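Local coordinates for DNA protection during starvation protein (PDB 2YW6) that probably stores iron as a ferric mineral inside a hollow twelve-subunit shell, oxidising ferrous ions with hydrogen peroxide and so protecting DNA from radical damage, at residues I117-T120 / R121-I124; K147-W150 / F151-H155. All coordinates share one frame; numbering follows the deposited sequence.

Contact 1 of 2, residues I117-T120 / R121-I124; sequences IEDT and RKSI
The guanidinium of Arg-121 meets Ile-117 at its edge, where CG2 of the isoleucine lies near the guanidinium plane; its NH2 is bound by Glu-146 of helix 132-155 in a salt bridge. This is the i, i+3 and i, i+4 pattern of an alpha-helix, here helix 102-127 of the ferritin-like four-helix bundle. With its CG beside the backbone N and opposite the carbonyl carbon (chi1 -69°), Arg-121 brings CG to 3.2 Å from Ile-117 O; the bend at chi2 then directs the rest of the chain. On the outer side Lys-122 runs out extended beside Asp-119, and its NZ makes a long salt bridge to Asp-119 OD2 at 3.8 Å. Glu-118 belongs to the same cluster without a salt bridge to the lysine, its OE1 lying 4.3 Å from Lys-122 NZ. The backbone bonds run i to i+4: Arg-121 N reaches Ile-117 O at 2.9 Å, whereas the bond from Ser-123 N to Asp-119 O is weak. On the inner side Thr-120 OG1 is bonded to Val-116 O, one turn back. The methyl of the same threonine is turned to the next turn, with CG2 3.9 Å from Ile-124 CD1.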
ATOM      1  N   ILE B 117     -14.637 -10.692  31.327  1.00 31.39           N
ATOM      2  CA  ILE B 117     -13.375 -10.378  31.976  1.00 32.65           C
ATOM      3  C   ILE B 117     -13.170 -11.227  33.207  1.00 37.36           C
ATOM      4  O   ILE B 117     -12.083 -11.778  33.404  1.00 34.62           O
ATOM      5  CB  ILE B 117     -13.296  -8.885  32.364  1.00 28.43           C
ATOM      6  CG1 ILE B 117     -13.361  -8.036  31.093  1.00 25.09           C
ATOM      7  CG2 ILE B 117     -12.010  -8.610  33.161  1.00 22.28           C
ATOM      8  CD1 ILE B 117     -13.459  -6.551  31.343  1.00 25.51           C
ATOM      9  N   GLU B 118     -14.201 -11.335  34.040  1.00 41.10           N
ATOM     10  CA  GLU B 118     -14.086 -12.146  35.246  1.00 43.04           C
ATOM     11  C   GLU B 118     -13.762 -13.597  34.872  1.00 40.56           C
ATOM     12  O   GLU B 118     -12.884 -14.226  35.477  1.00 36.10           O
ATOM     13  CB  GLU B 118     -15.373 -12.109  36.060  1.00 54.02           C
ATOM     14  CG  GLU B 118     -15.222 -12.805  37.398  1.00 77.27           C
ATOM     15  CD  GLU B 118     -16.505 -12.838  38.191  1.00 87.65           C
ATOM     16  OE1 GLU B 118     -16.479 -13.315  39.344  1.00 91.03           O
ATOM     17  OE2 GLU B 118     -17.540 -12.388  37.659  1.00 91.76           O
ATOM     18  N   ASP B 119     -14.462 -14.124  33.872  1.00 36.22           N
ATOM     19  CA  ASP B 119     -14.217 -15.490  33.430  1.00 34.16           C
ATOM     20  C   ASP B 119     -12.810 -15.663  32.876  1.00 32.85           C
ATOM     21  O   ASP B 119     -12.196 -16.725  33.035  1.00 34.34           O
ATOM     22  CB  ASP B 119     -15.221 -15.892  32.352  1.00 35.07           C
ATOM     23  CG  ASP B 119     -16.588 -16.213  32.922  1.00 39.84           C
ATOM     24  OD1 ASP B 119     -17.519 -16.509  32.130  1.00 39.45           O
ATOM     25  OD2 ASP B 119     -16.722 -16.175  34.168  1.00 41.32           O
ATOM     26  N   THR B 120     -12.299 -14.631  32.214  1.00 32.53           N
ATOM     27  CA  THR B 120     -10.962 -14.717  31.643  1.00 32.74           C
ATOM     28  C   THR B 120      -9.901 -14.699  32.741  1.00 35.10           C
ATOM     29  O   THR B 120      -8.894 -15.406  32.653  1.00 32.23           O
ATOM     30  CB  THR B 120     -10.715 -13.576  30.639  1.00 31.82           C
ATOM     31  OG1 THR B 120     -11.727 -13.628  29.618  1.00 28.10           O
ATOM     32  CG2 THR B 120      -9.335 -13.717  29.985  1.00 27.33           C
ATOM     33  N   ARG B 121     -10.131 -13.902  33.777  1.00 40.45           N
ATOM     34  CA  ARG B 121      -9.193 -13.833  34.889  1.00 45.09           C
ATOM     35  C   ARG B 121      -9.040 -15.199  35.565  1.00 47.73           C
ATOM     36  O   ARG B 121      -7.920 -15.642  35.831  1.00 41.92           O
ATOM     37  CB  ARG B 121      -9.662 -12.801  35.909  1.00 51.33           C
ATOM     38  CG  ARG B 121      -9.586 -11.379  35.415  1.00 65.54           C
ATOM     39  CD  ARG B 121      -8.151 -10.913  35.311  1.00 72.42           C
ATOM     40  NE  ARG B 121      -8.083  -9.480  35.053  1.00 74.92           N
ATOM     41  CZ  ARG B 121      -6.996  -8.753  35.261  1.00 75.27           C
ATOM     42  NH1 ARG B 121      -5.909  -9.345  35.724  1.00 75.92           N
ATOM     43  NH2 ARG B 121      -6.996  -7.450  35.021  1.00 74.81           N
ATOM     44  N   LYS B 122     -10.163 -15.866  35.828  1.00 52.03           N
ATOM     45  CA  LYS B 122     -10.140 -17.185  36.469  1.00 53.62           C
ATOM     46  C   LYS B 122      -9.280 -18.164  35.667  1.00 52.89           C
ATOM     47  O   LYS B 122      -8.375 -18.794  36.210  1.00 52.42           O
ATOM     48  CB  LYS B 122     -11.554 -17.761  36.583  1.00 55.37           C
ATOM     49  CG  LYS B 122     -12.551 -16.920  37.363  1.00 64.89           C
ATOM     50  CD  LYS B 122     -13.927 -17.591  37.337  1.00 69.68           C
ATOM     51  CE  LYS B 122     -15.019 -16.723  37.962  1.00 70.98           C
ATOM     52  NZ  LYS B 122     -16.379 -17.314  37.778  1.00 70.17           N
ATOM     53  N   SER B 123      -9.576 -18.278  34.374  1.00 50.45           N
ATOM     54  CA  SER B 123      -8.841 -19.172  33.487  1.00 44.07           C
ATOM     55  C   SER B 123      -7.361 -18.878  33.487  1.00 38.64           C
ATOM     56  O   SER B 123      -6.544 -19.817  33.529  1.00 37.70           O
ATOM     57  CB  SER B 123      -9.401 -19.088  32.058  1.00 40.36           C
ATOM     58  OG  SER B 123     -10.743 -19.520  31.989  1.00 37.31           O
ATOM     59  N   ILE B 124      -6.990 -17.602  33.435  1.00 33.89           N
ATOM     60  CA  ILE B 124      -5.583 -17.242  33.462  1.00 35.36           C
ATOM     61  C   ILE B 124      -4.983 -17.786  34.756  1.00 35.02           C
ATOM     62  O   ILE B 124      -3.886 -18.357  34.762  1.00 33.16           O
ATOM     63  CB  ILE B 124      -5.400 -15.702  33.360  1.00 33.47           C
ATOM     64  CG1 ILE B 124      -5.556 -15.245  31.918  1.00 32.56           C
ATOM     65  CG2 ILE B 124      -4.068 -15.290  34.010  1.00 31.56           C
ATOM     66  CD1 ILE B 124      -5.853 -13.767  31.703  1.00 27.78           C
TER

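Contact 2 of 2, residues K147-W150 / F151-H155; sequences KFQW and FVRAH
Phe-151 lies between Lys-147 and Trp-150. The aliphatic chain of Lys-147 lies alongside the phenyl ring, CD 3.8 Å from Phe-151 CE2, and the Lys-147 carbonyl oxygen sits over one face of that ring, toward the rim. The Trp-150 and Phe-151 rings meet obliquely, planes at 44° and centroids 5.1 Å apart, and their closest approach is too short to be trusted. Phe-148 meets Val-152 on another side, CE2 3.6 Å from Val-152 CG2, and Ala-154 CB packs near the indole, 4.5 Å from Trp-150 CE2. All of this follows the turns of helix 132-155, the last helix of the ferritin-like bundle, whose buried faces meet helices 102-127 and 47-75 of the same chain as well as neighbouring subunits. Among polar groups, the Gln-149 amide stacks over the Arg-153 guanidinium, the planes 28° apart. With CG opposite the carbonyl carbon (chi1 -62°), the Arg-153 chain turns back along the helix to reach that amide, and Asp-110 binds its NE in a salt bridge. Of the backbone bonds, Arg-153 N to Gln-149 O measures 2.8 Å. His-155 turns its ring back, ND1 donating to Phe-151 O at 2.9 Å.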
ATOM      1  N   LYS B 147      -9.723  -3.119  28.048  1.00 38.14           N
ATOM      2  CA  LYS B 147      -9.640  -1.781  27.493  1.00 38.19           C
ATOM      3  C   LYS B 147     -10.983  -1.445  26.844  1.00 37.36           C
ATOM      4  O   LYS B 147     -11.518  -0.355  27.023  1.00 40.91           O
ATOM      5  CB  LYS B 147      -8.532  -1.686  26.439  1.00 36.85           C
ATOM      6  CG  LYS B 147      -8.470  -0.303  25.800  1.00 35.26           C
ATOM      7  CD  LYS B 147      -7.940  -0.324  24.375  1.00 35.95           C
ATOM      8  CE  LYS B 147      -6.429  -0.322  24.345  1.00 35.68           C
ATOM      9  NZ  LYS B 147      -5.906   0.034  22.992  1.00 36.98           N
ATOM     10  N   PHE B 148     -11.529  -2.386  26.091  1.00 34.74           N
ATOM     11  CA  PHE B 148     -12.803  -2.160  25.428  1.00 34.53           C
ATOM     12  C   PHE B 148     -13.926  -1.811  26.407  1.00 34.98           C
ATOM     13  O   PHE B 148     -14.724  -0.905  26.144  1.00 33.63           O
ATOM     14  CB  PHE B 148     -13.216  -3.389  24.615  1.00 31.10           C
ATOM     15  CG  PHE B 148     -14.442  -3.165  23.786  1.00 27.91           C
ATOM     16  CD1 PHE B 148     -14.363  -2.484  22.574  1.00 25.81           C
ATOM     17  CD2 PHE B 148     -15.686  -3.593  24.238  1.00 25.67           C
ATOM     18  CE1 PHE B 148     -15.505  -2.237  21.822  1.00 25.54           C
ATOM     19  CE2 PHE B 148     -16.840  -3.351  23.498  1.00 27.10           C
ATOM     20  CZ  PHE B 148     -16.754  -2.670  22.289  1.00 26.95           C
ATOM     21  N   GLN B 149     -13.992  -2.545  27.519  1.00 36.32           N
ATOM     22  CA  GLN B 149     -15.019  -2.322  28.531  1.00 37.94           C
ATOM     23  C   GLN B 149     -14.896  -0.899  29.040  1.00 40.50           C
ATOM     24  O   GLN B 149     -15.892  -0.243  29.336  1.00 38.00           O
ATOM     25  CB  GLN B 149     -14.866  -3.293  29.704  1.00 38.71           C
ATOM     26  CG  GLN B 149     -16.089  -3.332  30.613  1.00 44.26           C
ATOM     27  CD  GLN B 149     -15.810  -3.954  31.974  1.00 46.11           C
ATOM     28  OE1 GLN B 149     -16.715  -4.492  32.622  1.00 46.71           O
ATOM     29  NE2 GLN B 149     -14.563  -3.865  32.422  1.00 44.89           N
ATOM     30  N   TRP B 150     -13.667  -0.420  29.151  1.00 42.22           N
ATOM     31  CA  TRP B 150     -13.470   0.939  29.614  1.00 42.51           C
ATOM     32  C   TRP B 150     -14.052   1.953  28.629  1.00 41.73           C
ATOM     33  O   TRP B 150     -14.668   2.938  29.047  1.00 38.07           O
ATOM     34  CB  TRP B 150     -11.993   1.245  29.845  1.00 48.79           C
ATOM     35  CG  TRP B 150     -11.816   2.684  30.153  1.00 59.04           C
ATOM     36  CD1 TRP B 150     -12.426   3.385  31.151  1.00 61.77           C
ATOM     37  CD2 TRP B 150     -11.052   3.628  29.399  1.00 62.82           C
ATOM     38  NE1 TRP B 150     -12.097   4.714  31.061  1.00 65.84           N
ATOM     39  CE2 TRP B 150     -11.257   4.894  29.996  1.00 65.33           C
ATOM     40  CE3 TRP B 150     -10.223   3.537  28.278  1.00 65.01           C
ATOM     41  CZ2 TRP B 150     -10.658   6.057  29.504  1.00 67.04           C
ATOM     42  CZ3 TRP B 150      -9.624   4.698  27.786  1.00 66.75           C
ATOM     43  CH2 TRP B 150      -9.846   5.942  28.401  1.00 66.60           C
ATOM     44  N   PHE B 151     -13.858   1.734  27.332  1.00 39.66           N
ATOM     45  CA  PHE B 151     -14.407   2.667  26.348  1.00 39.80           C
ATOM     46  C   PHE B 151     -15.914   2.670  26.492  1.00 37.51           C
ATOM     47  O   PHE B 151     -16.557   3.706  26.364  1.00 36.60           O
ATOM     48  CB  PHE B 151     -14.034   2.272  24.915  1.00 44.58           C
ATOM     49  CG  PHE B 151     -12.596   2.528  24.569  1.00 52.19           C
ATOM     50  CD1 PHE B 151     -11.850   3.471  25.269  1.00 54.19           C
ATOM     51  CD2 PHE B 151     -11.990   1.841  23.524  1.00 56.46           C
ATOM     52  CE1 PHE B 151     -10.521   3.726  24.939  1.00 56.09           C
ATOM     53  CE2 PHE B 151     -10.656   2.093  23.184  1.00 58.17           C
ATOM     54  CZ  PHE B 151      -9.921   3.039  23.899  1.00 56.69           C
ATOM     55  N   VAL B 152     -16.470   1.496  26.767  1.00 34.87           N
ATOM     56  CA  VAL B 152     -17.909   1.360  26.951  1.00 32.38           C
ATOM     57  C   VAL B 152     -18.331   2.169  28.176  1.00 32.11           C
ATOM     58  O   VAL B 152     -19.227   3.010  28.092  1.00 31.81           O
ATOM     59  CB  VAL B 152     -18.314  -0.135  27.143  1.00 32.00           C
ATOM     60  CG1 VAL B 152     -19.810  -0.249  27.379  1.00 31.41           C
ATOM     61  CG2 VAL B 152     -17.916  -0.956  25.908  1.00 29.68           C
ATOM     62  N   ARG B 153     -17.678   1.919  29.307  1.00 32.02           N
ATOM     63  CA  ARG B 153     -17.979   2.622  30.554  1.00 32.46           C
ATOM     64  C   ARG B 153     -17.822   4.135  30.408  1.00 33.31           C
ATOM     65  O   ARG B 153     -18.593   4.909  30.992  1.00 33.04           O
ATOM     66  CB  ARG B 153     -17.064   2.122  31.677  1.00 30.74           C
ATOM     67  CG  ARG B 153     -17.246   0.660  31.966  1.00 32.56           C
ATOM     68  CD  ARG B 153     -16.234   0.128  32.962  1.00 32.59           C
ATOM     69  NE  ARG B 153     -16.730  -1.100  33.573  1.00 32.93           N
ATOM     70  CZ  ARG B 153     -16.067  -1.818  34.473  1.00 34.55           C
ATOM     71  NH1 ARG B 153     -14.861  -1.433  34.868  1.00 34.71           N
ATOM     72  NH2 ARG B 153     -16.625  -2.912  34.999  1.00 34.89           N
ATOM     73  N   ALA B 154     -16.812   4.543  29.636  1.00 33.87           N
ATOM     74  CA  ALA B 154     -16.528   5.953  29.395  1.00 33.81           C
ATOM     75  C   ALA B 154     -17.713   6.687  28.784  1.00 36.96           C
ATOM     76  O   ALA B 154     -17.858   7.887  28.982  1.00 36.17           O
ATOM     77  CB  ALA B 154     -15.300   6.098  28.491  1.00 33.80           C
ATOM     78  N   HIS B 155     -18.556   5.983  28.033  1.00 41.34           N
ATOM     79  CA  HIS B 155     -19.731   6.626  27.437  1.00 44.70           C
ATOM     80  C   HIS B 155     -20.798   6.894  28.494  1.00 46.37           C
ATOM     81  O   HIS B 155     -21.540   7.878  28.416  1.00 46.42           O
ATOM     82  CB  HIS B 155     -20.400   5.744  26.385  1.00 48.57           C
ATOM     83  CG  HIS B 155     -19.742   5.759  25.044  1.00 55.07           C
ATOM     84  ND1 HIS B 155     -18.650   4.973  24.742  1.00 58.24           N
ATOM     85  CD2 HIS B 155     -20.066   6.408  23.904  1.00 57.69           C
ATOM     86  CE1 HIS B 155     -18.334   5.137  23.470  1.00 60.09           C
ATOM     87  NE2 HIS B 155     -19.179   6.004  22.940  1.00 60.07           N
TER

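In the fold
Contacts 1 and 2 lie on consecutive helices, 102-127 and 132-155, with centres about 18 Å apart. They nevertheless meet, since Ile-117 of contact 1 packs its CD1 end against the Gln-149 amide of contact 2. The two inter-helix salt bridges, one from each contact, lie either side of this meeting. Both contacts also touch the second subunit, Ile-124 packing on its Leu-132 and Trp-150 on its Ala-73. Both lie away from the iron sites, though contact 2 touches Glu-70 of the second subunit, probably an iron ligand as in related proteins: Phe-151 packs on it, and Lys-147 NZ forms a long, weak ion pair with it.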